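Local coordinates for adenosine monophosphate-protein transferase (Bartonella henselae str. Houston-1, PDB 5NH2), which transfers AMP from ATP to tyrosine or threonine residues of host target proteins through its Fic domain, acting as a bacterial virulence factor, at residues R235-A240 / G264-G269; G243-G248 / T289-K294. All coordinates share one frame; numbering follows the deposited sequence.

How the contacts relate
Both contacts belong to the mixed five-stranded sheet of the small OB domain at the C-terminal end of this construct, away from the Fic domain's ATP-binding residues. Following the chain out of helix 212-227, residues 235-240 come first and 243-248 soon after. The chain then returns at 264-269, closing contact 1 around a 23-residue stretch, and at 289-294, closing contact 2 around 40 residues. The two loops cross, since the segments alternate. Contact 1 joins strand 237-239 to strand 265-270 at one outer end of the sheet, contact 2 strand 245-253 to strand 287-291 at the other. The sheet curls so that the ends meet: A240 and I267 pack on Y246, and A240 touches F290 and A292.

Contact 1. Residues R235-A240 / G264-G269; sequences RPVMVA and GAYIIG
The ring of Y266 and the guanidinium of R235 are the two flat groups here, their planes 39° apart and their side chains crossing at a slant. They sit at the start of a parallel strand pair, 237-239 beside 265-269, in the mixed sheet of the OB domain. Y266 OH comes up at the edge of the guanidinium, near its plane, but stays 4.0 Å from R235 NH1. G264 O lies oblique to the same group, with R235 CD 3.6 Å from that G264 O. V237 CG2 approaches CD2 of the Y266 ring obliquely, and beyond the segments F221 of helix 212-227 meets the ring at about 45°. Y266 shares its face of the sheet with V237, V239 and I268.

Four backbone bonds hold the pair in register: Y266 N to P236 O, M238 N to Y266 O, I268 N to M238 O and A240 N to I268 O. The last two, I268 N to M238 O and A240 N to I268 O, are both 2.7 Å. Y266 and I268 of one strand and M238 of the other thus use both their N-H and C=O across the pair.

At the outer edge of the pair, V239 is held from outside as well, its N bonded to D208 OD2 and its O to H204 NE2, which ties the strand to helix 200-208. Helix 212-227 lies over the face carrying V237, V239 and I268. Ahead of strand 237-239, P236 CG rests 3.4 Å from A265 CB; just past it, A240 CB touches I267 CG2 at 3.7 Å. The reverse face carries M238 and I267. M238 CG sits between the backbone N and carbonyl carbon (chi1 55°), and the side chain runs beside that of I267, bringing M238 CE to 3.4 Å from I267 CD1.

Contact 2. Residues G243-G248 / T289-K294; sequences GETYTG and TFTAPK
T289 faces T247 in a non-hydrogen-bonded pair, so the link between them is made by the side chains. Their OG1 atoms are 3.2 Å apart and hydrogen-bonded, with T247 CG2 also close to T289 OG1. On its other branch T289 CG2 packs 3.5 Å from T245 CG2, a slanting step to the next threonine on this exposed face.

F290 comes next, a hydrogen-bonded partner of Y246 in this antiparallel pair. F290 N gives a bond to Y246 O, and Y246 N returns one to F290 O at 2.9 Å. The same F290 O lies at the edge of the Y246 ring, in its plane. Y246 CD1 lies at the edge of the F290 ring, a loose 4.5 Å from F290 CD2, while A292 N stands over one face of that ring, offset toward the rim.

T291 repeats the threonine pairing with T245: T291 OG1 and T245 OG1 are hydrogen-bonded at 2.9 Å. In both residues OG1 is anti to the carbonyl carbon (chi1 -51° and -62°), which turns the two hydroxyls to each other. Beyond the strand A292 N still bonds to E244 O, and A292 O takes G243 N from above the carbonyl plane, at 2.8 Å.

The pair closes one end of the OB domain's sheet: strand 287-291 is the outermost within the chain, and strand 245-253 has strand 257-262 on its far side. On the inner face Y246 packs against V262 and Y246 OH accepts a hydrogen bond from K241 N, while F290 meets F258 edge-to-face and touches L260, both of strand 257-262.

Contact 1. Residues R235-A240 / G264-G269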
loop_
_atom_site.group_PDB
_atom_site.type_symbol
_atom_site.label_atom_id
_atom_site.label_comp_id
_atom_site.label_asym_id
_atom_site.label_seq_id
_atom_site.Cartn_x
_atom_site.Cartn_y
_atom_site.Cartn_z
ATOM N N ARG A 235 8.817 -3.423 11.912
ATOM C CA ARG A 235 8.567 -4.676 12.611
ATOM C C ARG A 235 7.416 -5.470 11.968
ATOM O O ARG A 235 6.454 -4.890 11.431
ATOM C CB ARG A 235 8.235 -4.411 14.091
ATOM C CG ARG A 235 9.351 -3.754 14.834
ATOM C CD ARG A 235 10.392 -4.783 15.103
ATOM N NE ARG A 235 11.458 -4.352 16.013
ATOM C CZ ARG A 235 11.292 -4.026 17.300
ATOM N NH1 ARG A 235 10.077 -4.032 17.878
ATOM N NH2 ARG A 235 12.356 -3.674 18.010
ATOM N N PRO A 236 7.473 -6.802 12.043
ATOM C CA PRO A 236 6.300 -7.608 11.699
ATOM C C PRO A 236 5.161 -7.348 12.678
ATOM O O PRO A 236 5.360 -7.319 13.899
ATOM C CB PRO A 236 6.820 -9.055 11.783
ATOM C CG PRO A 236 8.087 -8.998 12.559
ATOM C CD PRO A 236 8.648 -7.616 12.433
ATOM N N VAL A 237 3.969 -7.112 12.120
ATOM C CA VAL A 237 2.717 -6.916 12.859
ATOM C C VAL A 237 1.662 -7.764 12.160
ATOM O O VAL A 237 1.425 -7.597 10.960
ATOM C CB VAL A 237 2.274 -5.438 12.902
ATOM C CG1 VAL A 237 0.970 -5.248 13.730
ATOM C CG2 VAL A 237 3.407 -4.580 13.483
ATOM N N MET A 238 1.086 -8.721 12.870
ATOM C CA MET A 238 0.108 -9.567 12.216
ATOM C C MET A 238 -0.835 -10.123 13.258
ATOM O O MET A 238 -0.577 -10.074 14.473
ATOM C CB MET A 238 0.747 -10.710 11.429
ATOM C CG MET A 238 1.644 -11.519 12.267
ATOM S SD MET A 238 2.884 -12.349 11.276
ATOM C CE MET A 238 3.769 -13.157 12.585
ATOM N N VAL A 239 -1.940 -10.636 12.756
ATOM C CA VAL A 239 -2.951 -11.222 13.603
ATOM C C VAL A 239 -2.673 -12.704 13.688
ATOM O O VAL A 239 -2.390 -13.347 12.669
ATOM C CB VAL A 239 -4.342 -10.932 13.050
ATOM C CG1 VAL A 239 -5.404 -11.840 13.704
ATOM C CG2 VAL A 239 -4.637 -9.450 13.296
ATOM N N ALA A 240 -2.717 -13.240 14.908
ATOM C CA ALA A 240 -2.479 -14.657 15.121
ATOM C C ALA A 240 -3.320 -15.504 14.174
ATOM O O ALA A 240 -4.505 -15.230 13.958
ATOM C CB ALA A 240 -2.804 -15.013 16.569
ATOM N N GLY A 264 10.544 -10.181 18.650
ATOM C CA GLY A 264 10.470 -8.871 18.048
ATOM C C GLY A 264 9.215 -8.595 17.245
ATOM O O GLY A 264 8.929 -7.432 16.963
ATOM N N ALA A 265 8.474 -9.629 16.851
ATOM C CA ALA A 265 7.238 -9.456 16.099
ATOM C C ALA A 265 6.062 -9.137 17.022
ATOM O O ALA A 265 6.002 -9.603 18.161
ATOM C CB ALA A 265 6.930 -10.729 15.299
ATOM N N TYR A 266 5.084 -8.383 16.501
ATOM C CA TYR A 266 3.807 -8.175 17.202
ATOM C C TYR A 266 2.704 -9.090 16.640
ATOM O O TYR A 266 2.364 -9.010 15.447
ATOM C CB TYR A 266 3.361 -6.714 17.119
ATOM C CG TYR A 266 4.255 -5.760 17.842
ATOM C CD1 TYR A 266 4.221 -5.668 19.220
ATOM C CD2 TYR A 266 5.114 -4.928 17.149
ATOM C CE1 TYR A 266 5.041 -4.779 19.898
ATOM C CE2 TYR A 266 5.925 -4.032 17.808
ATOM C CZ TYR A 266 5.889 -3.972 19.180
ATOM O OH TYR A 266 6.701 -3.095 19.840
ATOM N N ILE A 267 2.121 -9.916 17.521
ATOM C CA ILE A 267 1.048 -10.867 17.221
ATOM C C ILE A 267 -0.220 -10.361 17.902
ATOM O O ILE A 267 -0.274 -10.295 19.138
ATOM C CB ILE A 267 1.394 -12.286 17.721
ATOM C CG1 ILE A 267 2.836 -12.655 17.370
ATOM C CG2 ILE A 267 0.467 -13.310 17.119
ATOM C CD1 ILE A 267 3.149 -12.538 15.860
ATOM N N ILE A 268 -1.259 -10.016 17.115
ATOM C CA ILE A 268 -2.524 -9.512 17.662
ATOM C C ILE A 268 -3.529 -10.655 17.729
ATOM O O ILE A 268 -3.598 -11.492 16.823
ATOM C CB ILE A 268 -3.099 -8.333 16.842
ATOM C CG1 ILE A 268 -2.021 -7.296 16.503
ATOM C CG2 ILE A 268 -4.258 -7.637 17.606
ATOM C CD1 ILE A 268 -1.218 -6.881 17.661
ATOM N N GLY A 269 -4.326 -10.688 18.809
ATOM C CA GLY A 269 -5.385 -11.668 18.946
ATOM C C GLY A 269 -6.579 -11.072 19.642
ATOM O O GLY A 269 -6.526 -9.965 20.197
#

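Contact 2. Residues G243-G248 / T289-K294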
loop_
_atom_site.group_PDB
_atom_site.type_symbol
_atom_site.label_atom_id
_atom_site.label_comp_id
_atom_site.label_asym_id
_atom_site.label_seq_id
_atom_site.Cartn_x
_atom_site.Cartn_y
_atom_site.Cartn_z
ATOM N N GLY A 243 -5.212 -21.697 15.025
ATOM C CA GLY A 243 -4.590 -22.966 15.300
ATOM C C GLY A 243 -3.127 -22.892 15.675
ATOM O O GLY A 243 -2.614 -23.851 16.251
ATOM N N GLU A 244 -2.442 -21.788 15.360
ATOM C CA GLU A 244 -1.026 -21.623 15.684
ATOM C C GLU A 244 -0.806 -21.305 17.160
ATOM O O GLU A 244 -1.668 -20.744 17.844
ATOM C CB GLU A 244 -0.406 -20.504 14.854
ATOM C CG GLU A 244 -0.477 -20.754 13.387
ATOM C CD GLU A 244 0.229 -22.027 13.017
ATOM O OE1 GLU A 244 1.428 -22.132 13.343
ATOM O OE2 GLU A 244 -0.414 -22.923 12.421
ATOM N N THR A 245 0.368 -21.665 17.650
ATOM C CA THR A 245 0.753 -21.343 19.013
ATOM C C THR A 245 1.848 -20.288 18.962
ATOM O O THR A 245 2.633 -20.240 18.017
ATOM C CB THR A 245 1.210 -22.597 19.782
ATOM O OG1 THR A 245 0.126 -23.541 19.863
ATOM C CG2 THR A 245 1.639 -22.245 21.196
ATOM N N TYR A 246 1.852 -19.404 19.938
ATOM C CA TYR A 246 2.872 -18.383 20.046
ATOM C C TYR A 246 3.312 -18.327 21.496
ATOM O O TYR A 246 2.510 -18.557 22.406
ATOM C CB TYR A 246 2.338 -17.031 19.570
ATOM C CG TYR A 246 1.732 -17.091 18.181
ATOM C CD1 TYR A 246 0.445 -17.574 17.963
ATOM C CD2 TYR A 246 2.449 -16.668 17.087
ATOM C CE1 TYR A 246 -0.108 -17.632 16.678
ATOM C CE2 TYR A 246 1.907 -16.725 15.809
ATOM C CZ TYR A 246 0.632 -17.200 15.609
ATOM O OH TYR A 246 0.145 -17.225 14.305
ATOM N N THR A 247 4.595 -18.066 21.718
ATOM C CA THR A 247 5.083 -17.931 23.082
ATOM C C THR A 247 5.968 -16.704 23.180
ATOM O O THR A 247 6.993 -16.630 22.504
ATOM C CB THR A 247 5.843 -19.173 23.545
ATOM O OG1 THR A 247 5.055 -20.338 23.275
ATOM C CG2 THR A 247 6.075 -19.081 25.043
ATOM N N GLY A 248 5.588 -15.776 24.047
ATOM C CA GLY A 248 6.339 -14.548 24.181
ATOM C C GLY A 248 5.805 -13.662 25.289
ATOM O O GLY A 248 5.092 -14.105 26.190
ATOM N N THR A 289 1.874 -18.200 26.736
ATOM C CA THR A 289 1.691 -19.003 25.537
ATOM C C THR A 289 0.223 -18.965 25.125
ATOM O O THR A 289 -0.671 -19.104 25.965
ATOM C CB THR A 289 2.133 -20.443 25.766
ATOM O OG1 THR A 289 3.525 -20.457 26.095
ATOM C CG2 THR A 289 1.936 -21.248 24.513
ATOM N N PHE A 290 -0.026 -18.740 23.837
ATOM C CA PHE A 290 -1.378 -18.543 23.342
ATOM C C PHE A 290 -1.540 -19.338 22.062
ATOM O O PHE A 290 -0.765 -19.158 21.120
ATOM C CB PHE A 290 -1.671 -17.056 23.083
ATOM C CG PHE A 290 -2.904 -16.802 22.237
ATOM C CD1 PHE A 290 -4.170 -16.787 22.803
ATOM C CD2 PHE A 290 -2.801 -16.554 20.880
ATOM C CE1 PHE A 290 -5.316 -16.552 22.032
ATOM C CE2 PHE A 290 -3.950 -16.309 20.098
ATOM C CZ PHE A 290 -5.205 -16.315 20.676
ATOM N N THR A 291 -2.547 -20.204 22.032
ATOM C CA THR A 291 -2.938 -20.919 20.830
ATOM C C THR A 291 -4.258 -20.343 20.343
ATOM O O THR A 291 -5.269 -20.421 21.048
ATOM C CB THR A 291 -3.081 -22.413 21.099
ATOM O OG1 THR A 291 -1.906 -22.895 21.758
ATOM C CG2 THR A 291 -3.258 -23.148 19.793
ATOM N N ALA A 292 -4.248 -19.766 19.145
ATOM C CA ALA A 292 -5.472 -19.217 18.580
ATOM C C ALA A 292 -6.420 -20.349 18.174
ATOM O O ALA A 292 -5.968 -21.391 17.699
ATOM C CB ALA A 292 -5.148 -18.312 17.384
ATOM N N PRO A 293 -7.724 -20.190 18.396
ATOM C CA PRO A 293 -8.703 -21.269 18.159
ATOM C C PRO A 293 -9.206 -21.397 16.718
ATOM O O PRO A 293 -8.833 -20.652 15.829
ATOM C CB PRO A 293 -9.849 -20.875 19.092
ATOM C CG PRO A 293 -9.693 -19.392 19.273
ATOM C CD PRO A 293 -8.229 -19.200 19.357
ATOM N N LYS A 294 -10.071 -22.385 16.513
ATOM C CA LYS A 294 -10.630 -22.743 15.204
ATOM C C LYS A 294 -10.938 -21.558 14.297
ATOM O O LYS A 294 -11.595 -21.706 13.267
ATOM C CB LYS A 294 -11.923 -23.553 15.387
ATOM C CG LYS A 294 -13.181 -22.688 15.587
ATOM C CD LYS A 294 -14.358 -23.477 16.161
ATOM C CE LYS A 294 -14.757 -24.637 15.284
ATOM N NZ LYS A 294 -15.678 -25.541 16.025
#